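PDB 1U6M: acetyltransferase, GNAT family from Enterococcus faecalis, which probably transfers an acyl group, most likely acetyl, to a substrate that has not been identified. Local coordinates for residues Gly12-Lys24 against Glu36-Ala48. Numbering follows the deposited sequence.
Sequences GQAIARLVLVILK and EEQMIDLLAEATA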
loop_
_atom_site.group_PDB
_atom_site.type_symbol
_atom_site.label_atom_id
_atom_site.label_comp_id
_atom_site.label_asym_id
_atom_site.label_seq_id
_atom_site.Cartn_x
_atom_site.Cartn_y
_atom_site.Cartn_z
ATOM N N GLY A 12 -11.561 -8.185 -1.533
ATOM C CA GLY A 12 -11.525 -7.215 -2.638
ATOM C C GLY A 12 -12.260 -5.915 -2.401
ATOM O O GLY A 12 -11.669 -4.843 -2.530
ATOM N N GLN A 13 -13.543 -5.978 -2.063
ATOM C CA GLN A 13 -14.310 -4.747 -1.836
ATOM C C GLN A 13 -13.738 -3.954 -0.651
ATOM O O GLN A 13 -13.627 -2.701 -0.729
ATOM C CB GLN A 13 -15.798 -5.073 -1.609
ATOM C CG GLN A 13 -16.536 -5.665 -2.832
ATOM C CD GLN A 13 -16.948 -4.570 -3.781
ATOM O OE1 GLN A 13 -17.381 -3.504 -3.335
ATOM N NE2 GLN A 13 -16.769 -4.791 -5.086
ATOM N N ALA A 14 -13.329 -4.655 0.426
ATOM C CA ALA A 14 -12.811 -3.945 1.603
ATOM C C ALA A 14 -11.483 -3.231 1.296
ATOM O O ALA A 14 -11.283 -2.113 1.683
ATOM C CB ALA A 14 -12.679 -4.923 2.873
ATOM N N ILE A 15 -10.604 -3.897 0.565
ATOM C CA ILE A 15 -9.352 -3.331 0.145
ATOM C C ILE A 15 -9.624 -2.137 -0.777
ATOM O O ILE A 15 -9.029 -1.063 -0.602
ATOM C CB ILE A 15 -8.483 -4.400 -0.648
ATOM C CG1 ILE A 15 -8.040 -5.546 0.232
ATOM C CG2 ILE A 15 -7.307 -3.734 -1.336
ATOM C CD1 ILE A 15 -7.517 -6.746 -0.600
ATOM N N ALA A 16 -10.544 -2.325 -1.732
ATOM C CA ALA A 16 -10.920 -1.271 -2.697
ATOM C C ALA A 16 -11.445 0.001 -2.007
ATOM O O ALA A 16 -11.078 1.126 -2.396
ATOM C CB ALA A 16 -11.939 -1.835 -3.739
ATOM N N ARG A 17 -12.224 -0.157 -0.934
ATOM C CA ARG A 17 -12.767 0.994 -0.183
ATOM C C ARG A 17 -11.660 1.778 0.498
ATOM O O ARG A 17 -11.683 3.036 0.541
ATOM C CB ARG A 17 -13.811 0.543 0.842
ATOM C CG ARG A 17 -15.082 0.169 0.175
ATOM C CD ARG A 17 -16.223 -0.485 1.049
ATOM N NE ARG A 17 -16.938 -1.371 0.094
ATOM C CZ ARG A 17 -17.839 -0.980 -0.828
ATOM N NH1 ARG A 17 -18.260 0.284 -0.924
ATOM N NH2 ARG A 17 -18.353 -1.882 -1.655
ATOM N N LEU A 18 -10.687 1.025 1.026
ATOM C CA LEU A 18 -9.566 1.609 1.696
ATOM C C LEU A 18 -8.654 2.332 0.694
ATOM O O LEU A 18 -8.196 3.445 0.965
ATOM C CB LEU A 18 -8.820 0.535 2.510
ATOM C CG LEU A 18 -9.537 0.000 3.751
ATOM C CD1 LEU A 18 -8.806 -1.221 4.308
ATOM C CD2 LEU A 18 -9.683 1.130 4.802
ATOM N N VAL A 19 -8.383 1.688 -0.445
ATOM C CA VAL A 19 -7.602 2.296 -1.555
ATOM C C VAL A 19 -8.258 3.566 -2.132
ATOM O O VAL A 19 -7.582 4.557 -2.367
ATOM C CB VAL A 19 -7.285 1.268 -2.711
ATOM C CG1 VAL A 19 -6.574 1.928 -3.837
ATOM C CG2 VAL A 19 -6.404 0.169 -2.174
ATOM N N LEU A 20 -9.569 3.550 -2.348
ATOM C CA LEU A 20 -10.271 4.769 -2.744
ATOM C C LEU A 20 -9.851 5.956 -1.922
ATOM O O LEU A 20 -9.771 7.066 -2.462
ATOM C CB LEU A 20 -11.770 4.616 -2.603
ATOM C CG LEU A 20 -12.693 5.275 -3.637
ATOM C CD1 LEU A 20 -14.057 5.565 -2.998
ATOM C CD2 LEU A 20 -12.141 6.494 -4.276
ATOM N N VAL A 21 -9.637 5.765 -0.612
ATOM C CA VAL A 21 -9.292 6.900 0.258
ATOM C C VAL A 21 -7.990 7.550 -0.191
ATOM O O VAL A 21 -7.919 8.767 -0.346
ATOM C CB VAL A 21 -9.243 6.539 1.797
ATOM C CG1 VAL A 21 -8.692 7.689 2.610
ATOM C CG2 VAL A 21 -10.608 6.205 2.305
ATOM N N ILE A 22 -6.957 6.719 -0.362
ATOM C CA ILE A 22 -5.659 7.092 -0.954
ATOM C C ILE A 22 -5.763 7.843 -2.300
ATOM O O ILE A 22 -5.080 8.853 -2.469
ATOM C CB ILE A 22 -4.784 5.814 -1.136
ATOM C CG1 ILE A 22 -4.461 5.203 0.237
ATOM C CG2 ILE A 22 -3.486 6.102 -1.902
ATOM C CD1 ILE A 22 -4.069 3.802 0.165
ATOM N N LEU A 23 -6.565 7.325 -3.244
ATOM C CA LEU A 23 -6.748 7.938 -4.572
ATOM C C LEU A 23 -7.568 9.169 -4.259
ATOM O O LEU A 23 -8.350 9.156 -3.324
ATOM C CB LEU A 23 -7.507 7.010 -5.542
ATOM C CG LEU A 23 -7.001 5.578 -5.787
ATOM C CD1 LEU A 23 -7.746 4.960 -6.884
ATOM C CD2 LEU A 23 -5.491 5.493 -6.060
ATOM N N LYS A 24 -7.444 10.287 -4.896
ATOM C CA LYS A 24 -8.407 11.279 -4.285
ATOM C C LYS A 24 -7.902 12.087 -3.094
ATOM O O LYS A 24 -8.145 13.280 -3.045
ATOM C CB LYS A 24 -9.709 10.592 -3.811
ATOM C CG LYS A 24 -9.931 10.601 -2.338
ATOM C CD LYS A 24 -11.401 10.662 -2.083
ATOM C CE LYS A 24 -12.122 9.451 -2.617
ATOM N NZ LYS A 24 -13.550 9.527 -2.162
ATOM N N GLU A 36 -17.697 6.971 -7.643
ATOM C CA GLU A 36 -17.076 6.182 -6.558
ATOM C C GLU A 36 -17.410 4.689 -6.595
ATOM O O GLU A 36 -16.504 3.852 -6.495
ATOM C CB GLU A 36 -17.395 6.759 -5.190
ATOM C CG GLU A 36 -16.820 8.160 -5.043
ATOM C CD GLU A 36 -16.499 8.517 -3.614
ATOM O OE1 GLU A 36 -15.888 9.606 -3.405
ATOM O OE2 GLU A 36 -16.853 7.688 -2.715
ATOM N N GLU A 37 -18.689 4.367 -6.788
ATOM C CA GLU A 37 -19.127 2.996 -6.837
ATOM C C GLU A 37 -18.383 2.240 -7.900
ATOM O O GLU A 37 -18.000 1.090 -7.660
ATOM C CB GLU A 37 -20.646 2.880 -7.067
ATOM C CG GLU A 37 -21.109 1.417 -7.061
ATOM C CD GLU A 37 -22.574 1.169 -7.464
ATOM O OE1 GLU A 37 -22.964 -0.038 -7.501
ATOM O OE2 GLU A 37 -23.325 2.154 -7.739
ATOM N N GLN A 38 -18.189 2.866 -9.067
ATOM C CA GLN A 38 -17.532 2.203 -10.227
ATOM C C GLN A 38 -16.046 2.080 -9.968
ATOM O O GLN A 38 -15.472 1.090 -10.332
ATOM C CB GLN A 38 -17.741 2.915 -11.595
ATOM C CG GLN A 38 -19.188 3.239 -11.972
ATOM C CD GLN A 38 -19.340 4.193 -13.200
ATOM O OE1 GLN A 38 -18.694 5.290 -13.321
ATOM N NE2 GLN A 38 -20.238 3.792 -14.088
ATOM N N MET A 39 -15.445 3.105 -9.374
ATOM C CA MET A 39 -14.043 3.026 -8.992
ATOM C C MET A 39 -13.790 1.857 -8.007
ATOM O O MET A 39 -12.826 1.127 -8.170
ATOM C CB MET A 39 -13.434 4.356 -8.505
ATOM C CG MET A 39 -11.848 4.327 -8.452
ATOM S SD MET A 39 -10.904 4.256 -10.067
ATOM C CE MET A 39 -11.546 5.759 -10.617
ATOM N N ILE A 40 -14.682 1.659 -7.036
ATOM C CA ILE A 40 -14.563 0.575 -6.069
ATOM C C ILE A 40 -14.628 -0.760 -6.797
ATOM O O ILE A 40 -13.747 -1.611 -6.576
ATOM C CB ILE A 40 -15.575 0.756 -4.908
ATOM C CG1 ILE A 40 -15.139 1.962 -4.060
ATOM C CG2 ILE A 40 -15.714 -0.514 -4.068
ATOM C CD1 ILE A 40 -16.063 2.328 -2.898
ATOM N N ASP A 41 -15.579 -0.933 -7.715
ATOM C CA ASP A 41 -15.664 -2.167 -8.515
ATOM C C ASP A 41 -14.415 -2.481 -9.363
ATOM O O ASP A 41 -13.992 -3.627 -9.485
ATOM C CB ASP A 41 -16.934 -2.145 -9.411
ATOM C CG ASP A 41 -18.263 -2.400 -8.588
ATOM O OD1 ASP A 41 -18.586 -1.630 -7.657
ATOM O OD2 ASP A 41 -18.997 -3.370 -8.853
ATOM N N LEU A 42 -13.807 -1.444 -9.926
ATOM C CA LEU A 42 -12.647 -1.576 -10.780
ATOM C C LEU A 42 -11.444 -2.004 -9.922
ATOM O O LEU A 42 -10.780 -2.970 -10.237
ATOM C CB LEU A 42 -12.373 -0.212 -11.452
ATOM C CG LEU A 42 -13.358 0.242 -12.561
ATOM C CD1 LEU A 42 -13.120 1.749 -12.991
ATOM C CD2 LEU A 42 -13.355 -0.675 -13.801
ATOM N N LEU A 43 -11.162 -1.244 -8.865
ATOM C CA LEU A 43 -10.174 -1.605 -7.852
ATOM C C LEU A 43 -10.346 -3.031 -7.368
ATOM O O LEU A 43 -9.360 -3.793 -7.393
ATOM C CB LEU A 43 -10.261 -0.615 -6.673
ATOM C CG LEU A 43 -9.823 0.808 -7.022
ATOM C CD1 LEU A 43 -10.201 1.872 -5.917
ATOM C CD2 LEU A 43 -8.265 0.828 -7.365
ATOM N N ALA A 44 -11.583 -3.428 -6.991
ATOM C CA ALA A 44 -11.843 -4.810 -6.441
ATOM C C ALA A 44 -11.509 -5.853 -7.422
ATOM O O ALA A 44 -10.872 -6.879 -7.085
ATOM C CB ALA A 44 -13.257 -4.995 -5.989
ATOM N N GLU A 45 -11.898 -5.615 -8.662
ATOM C CA GLU A 45 -11.512 -6.537 -9.716
ATOM C C GLU A 45 -9.987 -6.615 -9.882
ATOM O O GLU A 45 -9.473 -7.691 -10.087
ATOM C CB GLU A 45 -12.216 -6.154 -11.036
ATOM C CG GLU A 45 -11.963 -7.141 -12.182
ATOM C CD GLU A 45 -12.725 -6.789 -13.487
ATOM O OE1 GLU A 45 -12.309 -7.347 -14.553
ATOM O OE2 GLU A 45 -13.713 -5.966 -13.423
ATOM N N ALA A 46 -9.246 -5.502 -9.777
ATOM C CA ALA A 46 -7.758 -5.561 -9.976
ATOM C C ALA A 46 -7.018 -6.353 -8.809
ATOM O O ALA A 46 -5.987 -6.997 -8.981
ATOM C CB ALA A 46 -7.182 -4.133 -10.157
ATOM N N THR A 47 -7.583 -6.226 -7.618
ATOM C CA THR A 47 -7.275 -6.980 -6.387
ATOM C C THR A 47 -7.093 -8.509 -6.565
ATOM O O THR A 47 -6.297 -9.144 -5.835
ATOM C CB THR A 47 -8.411 -6.613 -5.414
ATOM O OG1 THR A 47 -7.953 -5.587 -4.537
ATOM C CG2 THR A 47 -8.983 -7.722 -4.740
ATOM N N ALA A 48 -7.799 -9.072 -7.547
ATOM C CA ALA A 48 -7.763 -10.497 -7.823
ATOM C C ALA A 48 -6.506 -10.890 -8.575
ATOM O O ALA A 48 -6.155 -12.043 -8.559
ATOM C CB ALA A 48 -9.033 -10.959 -8.569
HETATM O O HOH W 1 -18.876 -1.235 -5.275
#
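I40 and L43 of helix 36-47 fit as knobs into holes on helix 12-25. I40 sits among Q13, A16, R17 and L20. L43 fills the neighbouring hole, among A16, V19, L20 and L23. A16 belongs to both holes. A16 CB lies 3.6 Å from L43 CB. A16 CB is also 3.4 Å from I40 O, a backbone oxygen. The small A16 methyl is consistent with the close approach of the axes of 12-24 and 36-47, 8.0 Å at 123° between their N-to-C directions.

The branches of I40 divide the work. I40 CD1 meets L20 CD1 at 3.8 Å, and the two side chains cross at about a right angle. CG2, anti to the backbone N, lies over one face of the R17 guanidinium, offset toward its rim. L43 and L23 meet tip to tip through their methyls, and V19 CG1 touches L43 CD2.

Near the start of helix 12-25 the backbones are closer. G12 CA lies 3.3 Å from T47 CG2, and A44 CB packs near G12 O. T47 OG1, hydrogen-bonded to Y54 O, also lies against I15 CG2.

Polar contacts lie toward the margin. K24 NZ forms a salt bridge with E36 OE1 at 2.6 Å, arriving from above the carboxylate plane, 48° out of it. The bent lysine chain crosses the extended glutamate. Q13 bends at chi2 (-81°), which lays its amide across the contact, with Q13 NE2 3.6 Å from A44 CB.

The pair is the two-helix unit that follows the first strand in GNAT folds. L18 of helix 12-25 packs on sheet strand 67-76, and L42 packs on helix 85-93. The shape fit of I40 and L43 probably sets how the helices pack, with the R17 guanidinium covering I40. The K24-E36 salt bridge ties the C-terminal part of 12-24 to the start of 36-47.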